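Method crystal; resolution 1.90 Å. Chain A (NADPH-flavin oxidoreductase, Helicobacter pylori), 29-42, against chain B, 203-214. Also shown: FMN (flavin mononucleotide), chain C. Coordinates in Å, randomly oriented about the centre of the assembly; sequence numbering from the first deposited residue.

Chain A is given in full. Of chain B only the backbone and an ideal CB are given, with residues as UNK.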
# COMPACT_ATOMS: atom_id res chain seq x y z
N ASP A 29 1.98 -5.86 -22.55
CA ASP A 29 2.59 -5.66 -21.22
C ASP A 29 1.70 -4.71 -20.39
O ASP A 29 1.50 -4.94 -19.19
CB ASP A 29 4.02 -5.12 -21.29
CG ASP A 29 5.05 -6.19 -21.66
OD1 ASP A 29 4.71 -7.40 -21.71
OD2 ASP A 29 6.22 -5.81 -21.89
N TRP A 30 1.18 -3.65 -21.01
CA TRP A 30 0.34 -2.71 -20.24
C TRP A 30 -0.94 -3.40 -19.75
O TRP A 30 -1.35 -3.21 -18.60
CB TRP A 30 0.08 -1.39 -20.98
CG TRP A 30 -0.71 -0.48 -20.07
CD1 TRP A 30 -2.05 -0.13 -20.18
CD2 TRP A 30 -0.23 0.11 -18.87
NE1 TRP A 30 -2.41 0.68 -19.10
CE2 TRP A 30 -1.32 0.82 -18.28
CE3 TRP A 30 1.03 0.10 -18.21
CZ2 TRP A 30 -1.19 1.51 -17.06
CZ3 TRP A 30 1.14 0.80 -17.00
CH2 TRP A 30 0.04 1.48 -16.43
N GLU A 31 -1.55 -4.23 -20.58
CA GLU A 31 -2.79 -4.91 -20.21
C GLU A 31 -2.49 -5.85 -19.05
O GLU A 31 -3.30 -6.01 -18.16
CB GLU A 31 -3.32 -5.72 -21.42
CG GLU A 31 -4.00 -4.81 -22.46
CD GLU A 31 -4.26 -5.50 -23.79
OE1 GLU A 31 -3.74 -6.63 -24.04
OE2 GLU A 31 -4.98 -4.88 -24.62
N ALA A 32 -1.31 -6.46 -19.05
CA ALA A 32 -0.95 -7.34 -17.90
C ALA A 32 -0.81 -6.55 -16.61
O ALA A 32 -1.26 -7.00 -15.56
CB ALA A 32 0.33 -8.12 -18.16
N LEU A 33 -0.21 -5.37 -16.69
CA LEU A 33 -0.05 -4.55 -15.48
C LEU A 33 -1.40 -4.08 -14.95
O LEU A 33 -1.62 -4.06 -13.75
CB LEU A 33 0.92 -3.36 -15.75
CG LEU A 33 2.40 -3.71 -15.97
CD1 LEU A 33 3.20 -2.47 -16.30
CD2 LEU A 33 3.02 -4.46 -14.76
N VAL A 34 -2.32 -3.75 -15.84
CA VAL A 34 -3.67 -3.32 -15.39
C VAL A 34 -4.34 -4.52 -14.69
O VAL A 34 -4.99 -4.36 -13.65
CB VAL A 34 -4.56 -2.88 -16.58
CG1 VAL A 34 -6.02 -2.64 -16.08
CG2 VAL A 34 -4.02 -1.62 -17.19
N GLU A 35 -4.15 -5.70 -15.27
CA GLU A 35 -4.62 -6.93 -14.64
C GLU A 35 -4.05 -7.16 -13.24
O GLU A 35 -4.77 -7.56 -12.32
CB GLU A 35 -4.40 -8.13 -15.58
CG GLU A 35 -4.90 -9.48 -15.02
CD GLU A 35 -6.43 -9.60 -14.93
OE1 GLU A 35 -7.19 -8.71 -15.40
OE2 GLU A 35 -6.88 -10.65 -14.45
N VAL A 36 -2.74 -6.93 -13.07
CA VAL A 36 -2.13 -6.95 -11.73
C VAL A 36 -2.91 -6.04 -10.76
O VAL A 36 -3.24 -6.46 -9.64
CB VAL A 36 -0.61 -6.56 -11.80
CG1 VAL A 36 0.00 -6.40 -10.40
CG2 VAL A 36 0.17 -7.64 -12.58
N GLY A 37 -3.25 -4.83 -11.21
CA GLY A 37 -4.00 -3.85 -10.41
C GLY A 37 -5.40 -4.37 -10.13
O GLY A 37 -5.87 -4.27 -9.00
N ARG A 38 -6.05 -4.94 -11.14
CA ARG A 38 -7.40 -5.57 -10.95
C ARG A 38 -7.40 -6.67 -9.87
O ARG A 38 -8.31 -6.74 -9.04
CB ARG A 38 -7.92 -6.16 -12.26
CG ARG A 38 -9.40 -6.53 -12.20
CD ARG A 38 -9.94 -7.02 -13.56
NE ARG A 38 -9.51 -8.40 -13.82
CZ ARG A 38 -10.16 -9.50 -13.43
NH1 ARG A 38 -11.33 -9.40 -12.77
NH2 ARG A 38 -9.64 -10.71 -13.71
N LEU A 39 -6.35 -7.46 -9.83
CA LEU A 39 -6.27 -8.62 -8.95
C LEU A 39 -5.73 -8.31 -7.56
O LEU A 39 -5.65 -9.22 -6.72
CB LEU A 39 -5.39 -9.70 -9.60
CG LEU A 39 -5.98 -10.21 -10.92
CD1 LEU A 39 -4.96 -11.11 -11.53
CD2 LEU A 39 -7.31 -11.00 -10.68
N ALA A 40 -5.39 -7.05 -7.29
CA ALA A 40 -4.90 -6.72 -5.94
C ALA A 40 -5.91 -7.04 -4.84
O ALA A 40 -7.13 -6.92 -5.04
CB ALA A 40 -4.49 -5.23 -5.86
N PRO A 41 -5.40 -7.43 -3.64
CA PRO A 41 -6.30 -7.65 -2.48
C PRO A 41 -6.70 -6.36 -1.83
O PRO A 41 -6.01 -5.32 -2.00
CB PRO A 41 -5.44 -8.45 -1.49
CG PRO A 41 -3.95 -7.98 -1.83
CD PRO A 41 -3.97 -7.69 -3.34
N SER A 42 -7.81 -6.40 -1.10
CA SER A 42 -8.28 -5.22 -0.37
C SER A 42 -9.00 -5.71 0.86
O SER A 42 -9.51 -6.82 0.88
CB SER A 42 -9.25 -4.39 -1.22
OG SER A 42 -10.29 -5.22 -1.75
N UNK B 203 -9.82 -19.21 -5.55
CA UNK B 203 -9.90 -18.51 -6.85
C UNK B 203 -10.26 -17.01 -6.67
O UNK B 203 -11.02 -16.66 -5.76
CB UNK B 203 -10.94 -19.19 -7.74
N UNK B 204 -9.73 -16.16 -7.53
CA UNK B 204 -9.98 -14.72 -7.44
C UNK B 204 -11.40 -14.40 -7.83
O UNK B 204 -11.93 -14.98 -8.80
CB UNK B 204 -9.01 -13.94 -8.33
N UNK B 205 -12.03 -13.49 -7.09
CA UNK B 205 -13.25 -12.83 -7.55
C UNK B 205 -12.99 -11.34 -7.51
O UNK B 205 -12.65 -10.80 -6.45
CB UNK B 205 -14.46 -13.21 -6.70
N UNK B 206 -13.13 -10.70 -8.65
CA UNK B 206 -12.86 -9.25 -8.77
C UNK B 206 -13.86 -8.63 -9.73
O UNK B 206 -14.42 -9.33 -10.58
CB UNK B 206 -11.43 -8.99 -9.25
N UNK B 207 -14.05 -7.31 -9.64
CA UNK B 207 -14.73 -6.60 -10.73
C UNK B 207 -14.03 -6.86 -12.06
O UNK B 207 -12.81 -7.04 -12.09
CB UNK B 207 -14.78 -5.10 -10.45
N UNK B 208 -14.79 -6.86 -13.14
CA UNK B 208 -14.22 -6.91 -14.51
C UNK B 208 -13.47 -5.61 -14.82
O UNK B 208 -13.75 -4.53 -14.22
CB UNK B 208 -15.32 -7.14 -15.55
N UNK B 209 -12.51 -5.71 -15.73
CA UNK B 209 -11.61 -4.60 -16.07
C UNK B 209 -12.32 -3.25 -16.25
O UNK B 209 -11.88 -2.27 -15.67
CB UNK B 209 -10.85 -4.94 -17.36
N UNK B 210 -13.39 -3.22 -17.06
CA UNK B 210 -14.13 -1.99 -17.44
C UNK B 210 -14.71 -1.29 -16.24
O UNK B 210 -14.91 -0.06 -16.25
CB UNK B 210 -15.26 -2.32 -18.42
N UNK B 211 -14.94 -2.04 -15.19
CA UNK B 211 -15.49 -1.44 -13.98
C UNK B 211 -14.41 -0.67 -13.13
O UNK B 211 -14.71 0.39 -12.56
CB UNK B 211 -16.14 -2.54 -13.13
N UNK B 212 -13.19 -1.18 -13.09
CA UNK B 212 -12.15 -0.63 -12.21
C UNK B 212 -11.00 0.07 -12.96
O UNK B 212 -10.01 0.47 -12.35
CB UNK B 212 -11.57 -1.76 -11.35
N UNK B 213 -11.17 0.26 -14.26
CA UNK B 213 -10.12 0.85 -15.08
C UNK B 213 -10.71 1.57 -16.26
O UNK B 213 -11.55 1.00 -16.98
CB UNK B 213 -9.13 -0.22 -15.56
N UNK B 214 -10.26 2.80 -16.48
CA UNK B 214 -10.75 3.56 -17.62
C UNK B 214 -9.65 4.45 -18.24
O UNK B 214 -8.82 5.01 -17.52
CB UNK B 214 -11.94 4.42 -17.19
N1 FMN C . -8.69 -11.48 5.92
C2 FMN C . -9.03 -11.95 7.18
O2 FMN C . -9.50 -13.08 7.28
N3 FMN C . -8.91 -11.17 8.29
C4 FMN C . -8.44 -9.88 8.17
O4 FMN C . -8.19 -9.23 9.19
C4A FMN C . -8.13 -9.39 6.89
N5 FMN C . -7.67 -8.10 6.75
C5A FMN C . -7.26 -7.62 5.51
C6 FMN C . -6.77 -6.30 5.45
C7 FMN C . -6.36 -5.82 4.20
C7M FMN C . -5.50 -4.59 4.18
C8 FMN C . -6.47 -6.59 3.03
C8M FMN C . -5.75 -6.15 1.75
C9 FMN C . -6.96 -7.89 3.12
C9A FMN C . -7.37 -8.40 4.36
N10 FMN C . -7.90 -9.70 4.47
C10 FMN C . -8.24 -10.19 5.76
C1' FMN C . -8.06 -10.60 3.29
C2' FMN C . -9.11 -10.09 2.29
O2' FMN C . -10.36 -10.62 2.65
C3' FMN C . -8.69 -10.59 0.90
O3' FMN C . -7.44 -10.02 0.55
C4' FMN C . -9.64 -10.23 -0.23
O4' FMN C . -10.86 -10.92 -0.01
C5' FMN C . -9.11 -10.57 -1.64
O5' FMN C . -8.87 -11.99 -1.67
P FMN C . -7.40 -12.54 -2.02
O1P FMN C . -6.46 -11.84 -1.07
O2P FMN C . -7.44 -14.04 -1.77
O3P FMN C . -7.06 -12.24 -3.46

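Position 203 is out of reach of chain A. Its extended backbone suits many residues, and it is Pro B203.

At 204 the CB points toward chain A, 4.1 Å from Leu A39 CD2. The FMN phosphate lies further along. A long side chain with an apolar stem and a positive end would suit; lysine and arginine both qualify. It is Lys B204. Its stem passes Leu A39, and its NZ donates to FMN O3P at 2.8 Å.

At 205 the CB points away; it is Thr B205.

At 206 the CB points toward chain A, 3.5 Å from Arg A38 NH1. Beyond it the carbonyls of Leu A39 and Ala A40 face this side, with the phosphate close by. Acceptors and an anion together call for a long donor with positive charge: arginine, or lysine with fewer donors. It is Arg B206. Its NE donates to Ala A40 O at 3.0 Å. Its NH2 makes weak bonds to Leu A39 O (2.9 Å) and Ala A40 O (3.1 Å), and a straighter one to FMN O3P (2.7 Å). Its NH1 turns back to Thr B205 O at 3.0 Å.

At 207 the CB points sideways with no chain A atom near. The backbone matters more: its O accepts from Arg A38 NH1 at 2.9 Å. Many side chains would fit. It is Trp B207, whose ring leads away.

At 208 the CB points away, so polar residues are reasonable; it is Lys B208, at the N-cap position of a short helix.

At 209 the CB is sideways, 4.4 Å from Arg A38 CD. The carboxylate of Glu A35 is near, though paired with Arg A38. A small polar residue, serine or threonine, would suit. It is Thr B209. Water 1 joins its OG1 (2.7 Å) to Glu A35 OE1 (2.8 Å), while its CG2 sits 4.1 Å from Val A34 CG1.

Positions 210 and 211 are out of reach; they are Glu B210 and Val B211.

At 212 the CB points toward the aliphatic stem of Arg A38. A medium apolar residue would suit. It is Ile B212, with CD1 3.7 Å from Arg A38 CG.

At 213 the CB points toward chain A, 4.0 Å from Val A34 CG1, and the indole NH of Trp A30 lies beyond. A flat side chain ending in an acceptor fits best. It is Tyr B213. Val A34 CG1 sits over one ring face, 3.8 Å from the centroid, and Trp A30 NE1 donates to Tyr B213 OH at 3.0 Å.

Position 214 is out of reach; it is Glu B214.

Chain B 203-214: PKTRWKTEVIYE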
# COMPACT_ATOMS: atom_id res chain seq x y z
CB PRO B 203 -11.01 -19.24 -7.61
CG PRO B 203 -11.38 -20.46 -6.82
CD PRO B 203 -10.83 -20.29 -5.41
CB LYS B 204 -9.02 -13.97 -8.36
CG LYS B 204 -7.62 -13.97 -7.88
CD LYS B 204 -7.40 -12.80 -6.89
CE LYS B 204 -5.94 -12.77 -6.35
NZ LYS B 204 -5.71 -13.87 -5.30
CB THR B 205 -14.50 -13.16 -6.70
OG1 THR B 205 -14.20 -13.00 -5.30
CG2 THR B 205 -14.99 -14.61 -6.99
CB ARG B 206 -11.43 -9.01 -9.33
CG ARG B 206 -10.25 -9.36 -8.39
CD ARG B 206 -10.26 -8.53 -7.09
NE ARG B 206 -9.05 -8.79 -6.30
CZ ARG B 206 -8.89 -9.84 -5.49
NH1 ARG B 206 -9.88 -10.70 -5.29
NH2 ARG B 206 -7.74 -10.00 -4.87
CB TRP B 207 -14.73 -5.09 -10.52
CG TRP B 207 -15.63 -4.59 -9.42
CD1 TRP B 207 -15.23 -3.96 -8.27
CD2 TRP B 207 -17.06 -4.64 -9.37
NE1 TRP B 207 -16.32 -3.62 -7.50
CE2 TRP B 207 -17.46 -4.03 -8.15
CE3 TRP B 207 -18.06 -5.12 -10.24
CZ2 TRP B 207 -18.79 -3.92 -7.77
CZ3 TRP B 207 -19.39 -4.99 -9.86
CH2 TRP B 207 -19.74 -4.39 -8.64
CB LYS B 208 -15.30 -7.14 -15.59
CG LYS B 208 -15.99 -8.46 -15.46
CD LYS B 208 -16.89 -8.79 -16.67
CE LYS B 208 -16.23 -9.78 -17.70
NZ LYS B 208 -15.70 -11.06 -17.07
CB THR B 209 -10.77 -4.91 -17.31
OG1 THR B 209 -10.11 -6.15 -17.10
CG2 THR B 209 -9.70 -3.82 -17.53
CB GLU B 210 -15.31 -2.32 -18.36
CG GLU B 210 -14.91 -3.12 -19.55
CD GLU B 210 -15.21 -4.60 -19.36
OE1 GLU B 210 -14.34 -5.33 -18.78
OE2 GLU B 210 -16.32 -5.02 -19.84
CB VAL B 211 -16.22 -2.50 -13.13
CG1 VAL B 211 -16.73 -1.90 -11.88
CG2 VAL B 211 -17.40 -3.09 -13.92
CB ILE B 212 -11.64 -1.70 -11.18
CG1 ILE B 212 -11.25 -3.02 -11.89
CG2 ILE B 212 -12.76 -1.93 -10.10
CD1 ILE B 212 -9.95 -2.92 -12.77
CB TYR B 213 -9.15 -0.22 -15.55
CG TYR B 213 -8.09 0.29 -16.52
CD1 TYR B 213 -6.99 1.05 -16.07
CD2 TYR B 213 -8.17 -0.02 -17.88
CE1 TYR B 213 -6.01 1.50 -16.98
CE2 TYR B 213 -7.22 0.41 -18.77
CZ TYR B 213 -6.15 1.17 -18.32
OH TYR B 213 -5.22 1.58 -19.25
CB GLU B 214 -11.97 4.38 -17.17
CG GLU B 214 -12.31 5.52 -18.04
CD GLU B 214 -13.61 6.17 -17.64
OE1 GLU B 214 -13.88 6.25 -16.43
OE2 GLU B 214 -14.36 6.56 -18.56
O HOH W 1 -7.52 -6.10 -16.22
O HOH W 2 -14.16 -10.87 -13.02
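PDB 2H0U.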